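Local coordinates for protein adenylate kinase (PDB 3BE4) that probably catalyses phosphoryl transfer between ATP and AMP, as adenylate kinases do, and is seen here with the two-substrate analogue bis(adenosine)-5'-pentaphosphate bound, at residues 19-22 and 23-26; 127-130 and 131-134; 202-205 and 206-210. All coordinates share one frame; numbering follows the deposited sequence.

Overall arrangement
All three contacts touch the same molecule of AP5, toward one of its two adenosine ends. Contact 1, at the start of helix 18-29, holds phosphates near that end. Contact 2, where helix 122-130 leads into strand 132-134, covers the adenine there with R128 and reaches the phosphates with R132. Contact 3, the turn into helix 206-216, receives the amino group of the same adenine. Contacts 1 and 3 have centres about 12 Å apart and touch through Q21. Contacts 2 and 3 meet through R128, with centres about 16 Å apart. Contacts 1 and 2 do not touch; their centres are about 17 Å apart.

Contact 1 of 3, residues 19-22 and 23-26; sequences GTQC and EFIK. With AP5 (bis(adenosine)-5'-pentaphosphate), chain C.
Q21 O is approached by two backbone N-H groups of the next turn. I25 N donates to it at 3.0 Å, nearly straight (168°) and in the carbonyl plane. F24 N adds a weak bond at 3.2 Å. Carbons also crowd this oxygen: I25 CG1 comes to 3.3 Å, and F24 CD1 also lies against it. The F24 ring crosses the Q21 amide, with the two planes 71° apart, and its CE1 is 3.3 Å from Q21 OE1. Q21 CG is anti to the carbonyl carbon, and the bend at chi2 turns the amide to helix 206-216. There OE1 bonds to T210 OG1 and NE2 to P206 O, which fix the amide. One residue further along, K26 N donates to C22 O, and the K26 chain lies alongside that oxygen. Water 2 donates to T20 O and accepts a weak bond from F24 N.

The N-terminal end of the segment meets AP5. T20 grips one phosphate oxygen twice: its N and its OG1 each lie 2.8 Å from AP5 O2E. Chi1 of -69° sets OG1 beside the backbone N, facing the same oxygen. G19 N donates to the next phosphate, 3.1 Å from AP5 O1D. Backbone N-H groups and a threonine hydroxyl at a helix start, holding phosphates, are typical of the P-loop of nucleoside-triphosphate-binding proteins.

Contact 2 of 3, residues 127-130 and 131-134; sequences ERIS and GRCT. With AP5 (bis(adenosine)-5'-pentaphosphate), chain C.
The end of helix 122-130 and its turn into the lid strand 132-134 form one wall of the AP5 site, and I129 and R132 make the turn. R132 N donates to I129 O at 3.0 Å (167°), from above the carbonyl plane. G131 N makes a weak bond to E127 O at 3.5 Å. S130 OG folds back on the helix and donates to that same E127 O at 3.1 Å. Its chi1 of 74° puts it between the backbone N and the carbonyl carbon. H143 also bonds to E127 O, which ties the helix end to strand 141-143. C133 pairs with Y142 by backbone bonds in the two-stranded sheet.

Two arginines leave this turn for the ligand. R128 lays one face of its guanidinium over an adenine of AP5, with N1B 3.3 Å above the centre of that face. The chain bends at chi2 to get there, and its CD passes 3.4 Å from AP5 N3B. E124 and A202 O hold NH2, so the group is kept in place over the base. R132 turns its guanidinium edge to a phosphate. NH2 donates to AP5 O1G at 2.8 Å and NH1 to the same oxygen at 3.1 Å, so two N-H groups of the guanidinium share one acceptor oxygen. NE forms a salt bridge with D168 OD2. R165 and R176 lie close by, and their charges probably share in balancing the polyphosphate. An arginine over the adenine and a cluster of arginines on the phosphates are typical of the adenylate kinase active site with a two-substrate analogue bound.

Contact 3 of 3, residues 202-205 and 206-210; sequences AKLP and PKEVT. With AP5 (bis(adenosine)-5'-pentaphosphate), chain C.
One backbone bond spans the turn, V209 N to P205 O, at 3.0 Å (153°). The donor comes in almost in line with the carbonyl bond. P205 is the N-cap residue, and this bond closes the first turn of helix 206-216. T210 N repeats the step on P206 O. P206 takes the first position of the helix, where no N-H is needed for an intrahelical bond. L204 O is used by the ligand instead: AP5 N6B donates to it at 2.8 Å (161°). A backbone carbonyl thus reads the amino group of an adenine, consistent with a preference for that base.

Among carbons, V209 CG2 packs on L204 CB at 4.0 Å. Chi1 of 177° puts CG1 anti to the backbone N and leaves CG2 beside that N, facing the loop. The P206 ring also borders the base, with its CG 3.8 Å from AP5 C6B. P205 CB and P206 CD are 3.5 Å apart, which follows from the peptide linkage between the two prolines.

E208 mixes apolar and polar contacts. It runs out extended and lies side by side with P205, their CD atoms 3.8 Å apart. It crosses L204 at about a right angle, and its OE1 comes 3.4 Å from L204 CD2. V209 CG2 likewise meets an oxygen, 3.4 Å from L204 O.

In the fold, the segment 202-205 leaves the outer strand 197-201 of the parallel sheet and starts helix 206-216. K203 NZ bridges to D121, just before helix 122-130, and to E124 in its first turn. V209 packs on Q21 and T210 on F24, so the turn rests against helix 18-29.

Contact 1 of 3, residues 19-22 and 23-26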
loop_
_atom_site.group_PDB
_atom_site.type_symbol
_atom_site.label_atom_id
_atom_site.label_comp_id
_atom_site.label_asym_id
_atom_site.label_seq_id
_atom_site.Cartn_x
_atom_site.Cartn_y
_atom_site.Cartn_z
ATOM N N GLY A 19 0.622 -4.726 0.752
ATOM C CA GLY A 19 0.658 -5.144 -0.679
ATOM C C GLY A 19 0.432 -6.597 -0.629
ATOM O O GLY A 19 -0.215 -7.122 -1.646
ATOM N N THR A 20 0.908 -7.346 0.412
ATOM C CA THR A 20 0.653 -8.819 0.453
ATOM C C THR A 20 -0.859 -9.044 0.447
ATOM O O THR A 20 -1.326 -9.977 -0.323
ATOM C CB THR A 20 1.334 -9.369 1.760
ATOM O OG1 THR A 20 2.744 -9.249 1.554
ATOM C CG2 THR A 20 1.006 -10.879 1.917
ATOM N N GLN A 21 -1.588 -8.350 1.283
ATOM C CA GLN A 21 -3.083 -8.571 1.358
ATOM C C GLN A 21 -3.723 -8.108 0.060
ATOM O O GLN A 21 -4.768 -8.630 -0.317
ATOM C CB GLN A 21 -3.609 -7.849 2.568
ATOM C CG GLN A 21 -3.068 -8.519 3.849
ATOM C CD GLN A 21 -3.387 -10.054 3.945
ATOM O OE1 GLN A 21 -4.526 -10.423 3.547
ATOM N NE2 GLN A 21 -2.551 -10.843 4.603
ATOM N N CYS A 22 -3.162 -7.121 -0.629
ATOM C CA CYS A 22 -3.794 -6.636 -1.886
ATOM C C CYS A 22 -3.800 -7.717 -2.978
ATOM O O CYS A 22 -4.572 -7.649 -3.892
ATOM C CB CYS A 22 -3.221 -5.337 -2.390
ATOM S SG CYS A 22 -3.661 -3.992 -1.324
ATOM N N GLU A 23 -2.874 -8.658 -2.888
ATOM C CA GLU A 23 -2.909 -9.752 -3.844
ATOM C C GLU A 23 -4.208 -10.505 -3.736
ATOM O O GLU A 23 -4.803 -10.849 -4.788
ATOM C CB GLU A 23 -1.706 -10.715 -3.640
ATOM C CG GLU A 23 -1.864 -11.970 -4.551
ATOM C CD GLU A 23 -0.919 -11.807 -5.754
ATOM O OE1 GLU A 23 -0.742 -10.633 -6.253
ATOM O OE2 GLU A 23 -0.295 -12.843 -6.131
ATOM N N PHE A 24 -4.666 -10.881 -2.542
ATOM C CA PHE A 24 -5.964 -11.643 -2.493
ATOM C C PHE A 24 -7.051 -10.656 -2.777
ATOM O O PHE A 24 -8.039 -11.025 -3.356
ATOM C CB PHE A 24 -6.304 -12.504 -1.224
ATOM C CG PHE A 24 -7.208 -11.835 -0.198
ATOM C CD1 PHE A 24 -6.610 -11.003 0.760
ATOM C CD2 PHE A 24 -8.546 -12.068 -0.108
ATOM C CE1 PHE A 24 -7.342 -10.322 1.779
ATOM C CE2 PHE A 24 -9.319 -11.437 0.885
ATOM C CZ PHE A 24 -8.705 -10.514 1.862
ATOM N N ILE A 25 -6.976 -9.422 -2.249
ATOM C CA ILE A 25 -8.124 -8.511 -2.459
ATOM C C ILE A 25 -8.371 -8.238 -3.947
ATOM O O ILE A 25 -9.526 -8.210 -4.413
ATOM C CB ILE A 25 -7.834 -7.178 -1.704
ATOM C CG1 ILE A 25 -7.867 -7.386 -0.173
ATOM C CG2 ILE A 25 -8.858 -6.093 -2.114
ATOM C CD1 ILE A 25 -7.367 -6.099 0.614
ATOM N N LYS A 26 -7.325 -8.018 -4.764
ATOM C CA LYS A 26 -7.452 -7.783 -6.205
ATOM C C LYS A 26 -8.111 -8.977 -6.812
ATOM O O LYS A 26 -9.020 -8.823 -7.665
ATOM C CB LYS A 26 -6.025 -7.830 -6.844
ATOM C CG LYS A 26 -5.471 -6.673 -6.818
ATOM C CD LYS A 26 -3.924 -6.829 -7.123
ATOM C CE LYS A 26 -3.434 -7.879 -8.107
ATOM N NZ LYS A 26 -1.905 -7.567 -8.346
HETATM P PA AP5 C . 5.709 1.843 -0.521
HETATM O O1A AP5 C . 6.190 0.969 -1.690
HETATM O O2A AP5 C . 4.289 1.898 -0.203
HETATM O O3A AP5 C . 6.540 1.449 0.790
HETATM P PB AP5 C . 6.165 1.541 2.332
HETATM O O1B AP5 C . 5.202 2.599 2.578
HETATM O O2B AP5 C . 7.493 1.492 3.099
HETATM O O3B AP5 C . 5.378 0.065 2.501
HETATM P PG AP5 C . 5.806 -1.351 1.989
HETATM O O1G AP5 C . 7.217 -1.583 2.406
HETATM O O2G AP5 C . 5.433 -1.419 0.565
HETATM O O3G AP5 C . 4.827 -2.163 2.927
HETATM P PD AP5 C . 3.537 -3.130 2.675
HETATM O O1D AP5 C . 3.217 -3.100 1.243
HETATM O O2D AP5 C . 2.557 -2.744 3.704
HETATM O O3D AP5 C . 4.105 -4.552 3.139
HETATM P PE AP5 C . 4.424 -5.824 2.234
HETATM O O1E AP5 C . 5.373 -5.449 1.225
HETATM O O2E AP5 C . 3.152 -6.521 1.793
HETATM O O5F AP5 C . 6.150 3.369 -0.693
HETATM C C5F AP5 C . 7.498 3.502 -1.169
HETATM C C4F AP5 C . 7.860 5.002 -0.808
HETATM O O4F AP5 C . 7.303 5.803 -1.822
HETATM C C3F AP5 C . 7.382 5.573 0.472
HETATM O O3F AP5 C . 8.232 5.244 1.549
HETATM C C2F AP5 C . 7.492 7.061 0.078
HETATM O O2F AP5 C . 8.908 7.470 -0.063
HETATM C C1F AP5 C . 6.887 7.089 -1.314
HETATM N N9A AP5 C . 5.454 7.198 -1.242
HETATM C C8A AP5 C . 4.571 6.141 -1.597
HETATM N N7A AP5 C . 3.316 6.531 -1.449
HETATM C C5A AP5 C . 3.349 7.880 -1.041
HETATM C C6A AP5 C . 2.337 8.789 -0.803
HETATM N N6A AP5 C . 1.019 8.572 -0.737
HETATM N N1A AP5 C . 2.798 10.070 -0.411
HETATM C C2A AP5 C . 4.089 10.321 -0.419
HETATM N N3A AP5 C . 5.111 9.470 -0.653
HETATM C C4A AP5 C . 4.690 8.186 -1.063
HETATM O O5J AP5 C . 5.027 -6.784 3.321
HETATM C C5J AP5 C . 6.403 -6.517 3.884
HETATM C C4J AP5 C . 6.986 -7.916 4.175
HETATM O O4J AP5 C . 6.268 -8.677 5.165
HETATM C C3J AP5 C . 7.160 -8.744 2.899
HETATM O O3J AP5 C . 8.365 -9.476 2.980
HETATM C C2J AP5 C . 6.013 -9.681 3.118
HETATM O O2J AP5 C . 6.248 -10.932 2.488
HETATM C C1J AP5 C . 5.906 -10.023 4.539
HETATM N N9B AP5 C . 4.632 -10.303 5.128
HETATM C C8B AP5 C . 3.396 -9.794 4.734
HETATM N N7B AP5 C . 2.465 -10.252 5.592
HETATM C C5B AP5 C . 3.085 -11.052 6.522
HETATM C C6B AP5 C . 2.656 -11.656 7.745
HETATM N N6B AP5 C . 1.372 -11.593 8.099
HETATM N N1B AP5 C . 3.576 -12.346 8.475
HETATM C C2B AP5 C . 4.929 -12.321 8.107
HETATM N N3B AP5 C . 5.415 -11.683 6.999
HETATM C C4B AP5 C . 4.508 -10.958 6.247
HETATM O O HOH W 1 0.876 -8.375 -4.161
HETATM O O HOH W 2 -2.771 -12.116 -0.464
#

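Contact 2 of 3, residues 127-130 and 131-134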
loop_
_atom_site.group_PDB
_atom_site.type_symbol
_atom_site.label_atom_id
_atom_site.label_comp_id
_atom_site.label_asym_id
_atom_site.label_seq_id
_atom_site.Cartn_x
_atom_site.Cartn_y
_atom_site.Cartn_z
ATOM N N GLU A 127 11.454 -6.726 11.313
ATOM C CA GLU A 127 11.703 -8.126 10.994
ATOM C C GLU A 127 10.940 -8.335 9.661
ATOM O O GLU A 127 11.426 -9.154 8.781
ATOM C CB GLU A 127 10.984 -8.926 12.093
ATOM C CG GLU A 127 10.978 -10.426 11.731
ATOM C CD GLU A 127 12.334 -11.107 11.642
ATOM O OE1 GLU A 127 13.356 -10.440 12.066
ATOM O OE2 GLU A 127 12.225 -12.362 11.390
ATOM N N ARG A 128 9.795 -7.718 9.484
ATOM C CA ARG A 128 9.097 -7.950 8.152
ATOM C C ARG A 128 9.940 -7.427 6.988
ATOM O O ARG A 128 10.131 -8.115 5.952
ATOM C CB ARG A 128 7.736 -7.210 8.061
ATOM C CG ARG A 128 6.735 -7.570 9.181
ATOM C CD ARG A 128 6.303 -9.043 8.923
ATOM N NE ARG A 128 5.379 -9.566 9.952
ATOM C CZ ARG A 128 4.018 -9.375 9.962
ATOM N NH1 ARG A 128 3.383 -8.719 9.003
ATOM N NH2 ARG A 128 3.339 -9.969 10.995
ATOM N N ILE A 129 10.536 -6.249 7.121
ATOM C CA ILE A 129 11.288 -5.608 5.997
ATOM C C ILE A 129 12.598 -6.385 5.801
ATOM O O ILE A 129 13.023 -6.623 4.686
ATOM C CB ILE A 129 11.515 -4.065 6.369
ATOM C CG1 ILE A 129 10.210 -3.339 6.226
ATOM C CG2 ILE A 129 12.565 -3.655 5.381
ATOM C CD1 ILE A 129 10.304 -1.866 6.666
ATOM N N SER A 130 13.208 -6.827 6.894
ATOM C CA SER A 130 14.534 -7.432 6.777
ATOM C C SER A 130 14.503 -8.721 5.934
ATOM O O SER A 130 15.491 -9.002 5.243
ATOM C CB SER A 130 15.151 -7.655 8.141
ATOM O OG SER A 130 14.533 -8.689 8.687
ATOM N N GLY A 131 13.396 -9.423 5.901
ATOM C CA GLY A 131 13.292 -10.651 5.083
ATOM C C GLY A 131 12.680 -10.426 3.714
ATOM O O GLY A 131 12.528 -11.434 3.006
ATOM N N ARG A 132 12.362 -9.228 3.332
ATOM C CA ARG A 132 11.560 -9.004 2.130
ATOM C C ARG A 132 12.345 -9.143 0.892
ATOM O O ARG A 132 13.528 -8.787 0.792
ATOM C CB ARG A 132 11.016 -7.551 2.220
ATOM C CG ARG A 132 9.952 -7.350 1.161
ATOM C CD ARG A 132 9.919 -6.113 0.487
ATOM N NE ARG A 132 10.209 -4.857 1.128
ATOM C CZ ARG A 132 9.274 -4.026 1.474
ATOM N NH1 ARG A 132 7.973 -4.340 1.321
ATOM N NH2 ARG A 132 9.672 -2.811 1.954
ATOM N N CYS A 133 11.771 -9.737 -0.139
ATOM C CA CYS A 133 12.298 -9.459 -1.521
ATOM C C CYS A 133 11.136 -9.366 -2.511
ATOM O O CYS A 133 9.969 -9.791 -2.183
ATOM C CB CYS A 133 13.155 -10.613 -2.024
ATOM S SG CYS A 133 12.662 -12.180 -1.631
ATOM N N THR A 134 11.420 -8.757 -3.656
ATOM C CA THR A 134 10.336 -8.296 -4.457
ATOM C C THR A 134 10.559 -8.683 -5.922
ATOM O O THR A 134 11.697 -8.753 -6.366
ATOM C CB THR A 134 10.305 -6.796 -4.442
ATOM O OG1 THR A 134 10.142 -6.353 -3.036
ATOM C CG2 THR A 134 9.143 -6.272 -5.362
HETATM P PA AP5 C . 5.709 1.843 -0.521
HETATM O O1A AP5 C . 6.190 0.969 -1.690
HETATM O O2A AP5 C . 4.289 1.898 -0.203
HETATM O O3A AP5 C . 6.540 1.449 0.790
HETATM P PB AP5 C . 6.165 1.541 2.332
HETATM O O1B AP5 C . 5.202 2.599 2.578
HETATM O O2B AP5 C . 7.493 1.492 3.099
HETATM O O3B AP5 C . 5.378 0.065 2.501
HETATM P PG AP5 C . 5.806 -1.351 1.989
HETATM O O1G AP5 C . 7.217 -1.583 2.406
HETATM O O2G AP5 C . 5.433 -1.419 0.565
HETATM O O3G AP5 C . 4.827 -2.163 2.927
HETATM P PD AP5 C . 3.537 -3.130 2.675
HETATM O O1D AP5 C . 3.217 -3.100 1.243
HETATM O O2D AP5 C . 2.557 -2.744 3.704
HETATM O O3D AP5 C . 4.105 -4.552 3.139
HETATM P PE AP5 C . 4.424 -5.824 2.234
HETATM O O1E AP5 C . 5.373 -5.449 1.225
HETATM O O2E AP5 C . 3.152 -6.521 1.793
HETATM O O5F AP5 C . 6.150 3.369 -0.693
HETATM C C5F AP5 C . 7.498 3.502 -1.169
HETATM C C4F AP5 C . 7.860 5.002 -0.808
HETATM O O4F AP5 C . 7.303 5.803 -1.822
HETATM C C3F AP5 C . 7.382 5.573 0.472
HETATM O O3F AP5 C . 8.232 5.244 1.549
HETATM C C2F AP5 C . 7.492 7.061 0.078
HETATM O O2F AP5 C . 8.908 7.470 -0.063
HETATM C C1F AP5 C . 6.887 7.089 -1.314
HETATM N N9A AP5 C . 5.454 7.198 -1.242
HETATM C C8A AP5 C . 4.571 6.141 -1.597
HETATM N N7A AP5 C . 3.316 6.531 -1.449
HETATM C C5A AP5 C . 3.349 7.880 -1.041
HETATM C C6A AP5 C . 2.337 8.789 -0.803
HETATM N N6A AP5 C . 1.019 8.572 -0.737
HETATM N N1A AP5 C . 2.798 10.070 -0.411
HETATM C C2A AP5 C . 4.089 10.321 -0.419
HETATM N N3A AP5 C . 5.111 9.470 -0.653
HETATM C C4A AP5 C . 4.690 8.186 -1.063
HETATM O O5J AP5 C . 5.027 -6.784 3.321
HETATM C C5J AP5 C . 6.403 -6.517 3.884
HETATM C C4J AP5 C . 6.986 -7.916 4.175
HETATM O O4J AP5 C . 6.268 -8.677 5.165
HETATM C C3J AP5 C . 7.160 -8.744 2.899
HETATM O O3J AP5 C . 8.365 -9.476 2.980
HETATM C C2J AP5 C . 6.013 -9.681 3.118
HETATM O O2J AP5 C . 6.248 -10.932 2.488
HETATM C C1J AP5 C . 5.906 -10.023 4.539
HETATM N N9B AP5 C . 4.632 -10.303 5.128
HETATM C C8B AP5 C . 3.396 -9.794 4.734
HETATM N N7B AP5 C . 2.465 -10.252 5.592
HETATM C C5B AP5 C . 3.085 -11.052 6.522
HETATM C C6B AP5 C . 2.656 -11.656 7.745
HETATM N N6B AP5 C . 1.372 -11.593 8.099
HETATM N N1B AP5 C . 3.576 -12.346 8.475
HETATM C C2B AP5 C . 4.929 -12.321 8.107
HETATM N N3B AP5 C . 5.415 -11.683 6.999
HETATM C C4B AP5 C . 4.508 -10.958 6.247
HETATM O O HOH W 3 15.063 -6.387 2.754
#

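Contact 3 of 3, residues 202-205 and 206-210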
loop_
_atom_site.group_PDB
_atom_site.type_symbol
_atom_site.label_atom_id
_atom_site.label_comp_id
_atom_site.label_asym_id
_atom_site.label_seq_id
_atom_site.Cartn_x
_atom_site.Cartn_y
_atom_site.Cartn_z
ATOM N N ALA A 202 -2.338 -7.060 12.329
ATOM C CA ALA A 202 -1.381 -7.386 11.245
ATOM C C ALA A 202 -0.188 -8.222 11.749
ATOM O O ALA A 202 0.653 -8.630 10.959
ATOM C CB ALA A 202 -0.935 -6.110 10.488
ATOM N N LYS A 203 -0.074 -8.422 13.082
ATOM C CA LYS A 203 1.003 -9.238 13.623
ATOM C C LYS A 203 0.794 -10.724 13.338
ATOM O O LYS A 203 1.758 -11.521 13.435
ATOM C CB LYS A 203 1.144 -8.975 15.136
ATOM C CG LYS A 203 1.714 -7.631 15.443
ATOM C CD LYS A 203 1.743 -7.438 17.042
ATOM C CE LYS A 203 2.739 -8.355 17.751
ATOM N NZ LYS A 203 4.234 -8.151 17.298
ATOM N N LEU A 204 -0.431 -11.155 13.025
ATOM C CA LEU A 204 -0.661 -12.544 12.825
ATOM C C LEU A 204 -0.120 -13.097 11.504
ATOM O O LEU A 204 0.228 -12.376 10.578
ATOM C CB LEU A 204 -2.219 -12.705 12.720
ATOM C CG LEU A 204 -2.970 -12.350 14.007
ATOM C CD1 LEU A 204 -4.416 -12.237 13.888
ATOM C CD2 LEU A 204 -2.586 -13.367 15.076
ATOM N N PRO A 205 -0.074 -14.419 11.350
ATOM C CA PRO A 205 0.333 -14.957 10.042
ATOM C C PRO A 205 -0.519 -14.466 8.866
ATOM O O PRO A 205 -1.699 -14.124 9.072
ATOM C CB PRO A 205 0.207 -16.490 10.217
ATOM C CG PRO A 205 0.321 -16.647 11.767
ATOM C CD PRO A 205 -0.336 -15.460 12.381
ATOM N N PRO A 206 0.063 -14.487 7.656
ATOM C CA PRO A 206 -0.636 -13.806 6.535
ATOM C C PRO A 206 -2.035 -14.359 6.288
ATOM O O PRO A 206 -2.920 -13.545 6.072
ATOM C CB PRO A 206 0.280 -14.045 5.363
ATOM C CG PRO A 206 1.498 -14.801 5.855
ATOM C CD PRO A 206 1.382 -15.047 7.281
ATOM N N LYS A 207 -2.200 -15.696 6.325
ATOM C CA LYS A 207 -3.563 -16.205 6.146
ATOM C C LYS A 207 -4.547 -15.805 7.145
ATOM O O LYS A 207 -5.800 -15.725 6.833
ATOM C CB LYS A 207 -3.600 -17.755 5.955
ATOM C CG LYS A 207 -2.788 -18.110 4.811
ATOM C CD LYS A 207 -2.871 -19.664 4.475
ATOM C CE LYS A 207 -1.907 -20.029 3.413
ATOM N NZ LYS A 207 -1.882 -21.542 3.274
ATOM N N GLU A 208 -4.180 -15.638 8.444
ATOM C CA GLU A 208 -5.045 -15.124 9.471
ATOM C C GLU A 208 -5.349 -13.678 9.320
ATOM O O GLU A 208 -6.487 -13.247 9.581
ATOM C CB GLU A 208 -4.363 -15.268 10.816
ATOM C CG GLU A 208 -4.297 -16.778 11.210
ATOM C CD GLU A 208 -3.768 -16.999 12.711
ATOM O OE1 GLU A 208 -3.962 -16.156 13.605
ATOM O OE2 GLU A 208 -3.103 -18.071 12.991
ATOM N N VAL A 209 -4.397 -12.857 8.765
ATOM C CA VAL A 209 -4.770 -11.508 8.481
ATOM C C VAL A 209 -5.820 -11.446 7.334
ATOM O O VAL A 209 -6.734 -10.641 7.423
ATOM C CB VAL A 209 -3.462 -10.654 8.083
ATOM C CG1 VAL A 209 -3.836 -9.212 7.694
ATOM C CG2 VAL A 209 -2.427 -10.791 9.206
ATOM N N THR A 210 -5.658 -12.311 6.330
ATOM C CA THR A 210 -6.593 -12.405 5.214
ATOM C C THR A 210 -7.968 -12.741 5.819
ATOM O O THR A 210 -8.929 -12.089 5.416
ATOM C CB THR A 210 -6.167 -13.448 4.279
ATOM O OG1 THR A 210 -4.951 -13.062 3.592
ATOM C CG2 THR A 210 -7.236 -13.731 3.169
HETATM P PA AP5 C . 5.709 1.843 -0.521
HETATM O O1A AP5 C . 6.190 0.969 -1.690
HETATM O O2A AP5 C . 4.289 1.898 -0.203
HETATM O O3A AP5 C . 6.540 1.449 0.790
HETATM P PB AP5 C . 6.165 1.541 2.332
HETATM O O1B AP5 C . 5.202 2.599 2.578
HETATM O O2B AP5 C . 7.493 1.492 3.099
HETATM O O3B AP5 C . 5.378 0.065 2.501
HETATM P PG AP5 C . 5.806 -1.351 1.989
HETATM O O1G AP5 C . 7.217 -1.583 2.406
HETATM O O2G AP5 C . 5.433 -1.419 0.565
HETATM O O3G AP5 C . 4.827 -2.163 2.927
HETATM P PD AP5 C . 3.537 -3.130 2.675
HETATM O O1D AP5 C . 3.217 -3.100 1.243
HETATM O O2D AP5 C . 2.557 -2.744 3.704
HETATM O O3D AP5 C . 4.105 -4.552 3.139
HETATM P PE AP5 C . 4.424 -5.824 2.234
HETATM O O1E AP5 C . 5.373 -5.449 1.225
HETATM O O2E AP5 C . 3.152 -6.521 1.793
HETATM O O5F AP5 C . 6.150 3.369 -0.693
HETATM C C5F AP5 C . 7.498 3.502 -1.169
HETATM C C4F AP5 C . 7.860 5.002 -0.808
HETATM O O4F AP5 C . 7.303 5.803 -1.822
HETATM C C3F AP5 C . 7.382 5.573 0.472
HETATM O O3F AP5 C . 8.232 5.244 1.549
HETATM C C2F AP5 C . 7.492 7.061 0.078
HETATM O O2F AP5 C . 8.908 7.470 -0.063
HETATM C C1F AP5 C . 6.887 7.089 -1.314
HETATM N N9A AP5 C . 5.454 7.198 -1.242
HETATM C C8A AP5 C . 4.571 6.141 -1.597
HETATM N N7A AP5 C . 3.316 6.531 -1.449
HETATM C C5A AP5 C . 3.349 7.880 -1.041
HETATM C C6A AP5 C . 2.337 8.789 -0.803
HETATM N N6A AP5 C . 1.019 8.572 -0.737
HETATM N N1A AP5 C . 2.798 10.070 -0.411
HETATM C C2A AP5 C . 4.089 10.321 -0.419
HETATM N N3A AP5 C . 5.111 9.470 -0.653
HETATM C C4A AP5 C . 4.690 8.186 -1.063
HETATM O O5J AP5 C . 5.027 -6.784 3.321
HETATM C C5J AP5 C . 6.403 -6.517 3.884
HETATM C C4J AP5 C . 6.986 -7.916 4.175
HETATM O O4J AP5 C . 6.268 -8.677 5.165
HETATM C C3J AP5 C . 7.160 -8.744 2.899
HETATM O O3J AP5 C . 8.365 -9.476 2.980
HETATM C C2J AP5 C . 6.013 -9.681 3.118
HETATM O O2J AP5 C . 6.248 -10.932 2.488
HETATM C C1J AP5 C . 5.906 -10.023 4.539
HETATM N N9B AP5 C . 4.632 -10.303 5.128
HETATM C C8B AP5 C . 3.396 -9.794 4.734
HETATM N N7B AP5 C . 2.465 -10.252 5.592
HETATM C C5B AP5 C . 3.085 -11.052 6.522
HETATM C C6B AP5 C . 2.656 -11.656 7.745
HETATM N N6B AP5 C . 1.372 -11.593 8.099
HETATM N N1B AP5 C . 3.576 -12.346 8.475
HETATM C C2B AP5 C . 4.929 -12.321 8.107
HETATM N N3B AP5 C . 5.415 -11.683 6.999
HETATM C C4B AP5 C . 4.508 -10.958 6.247
#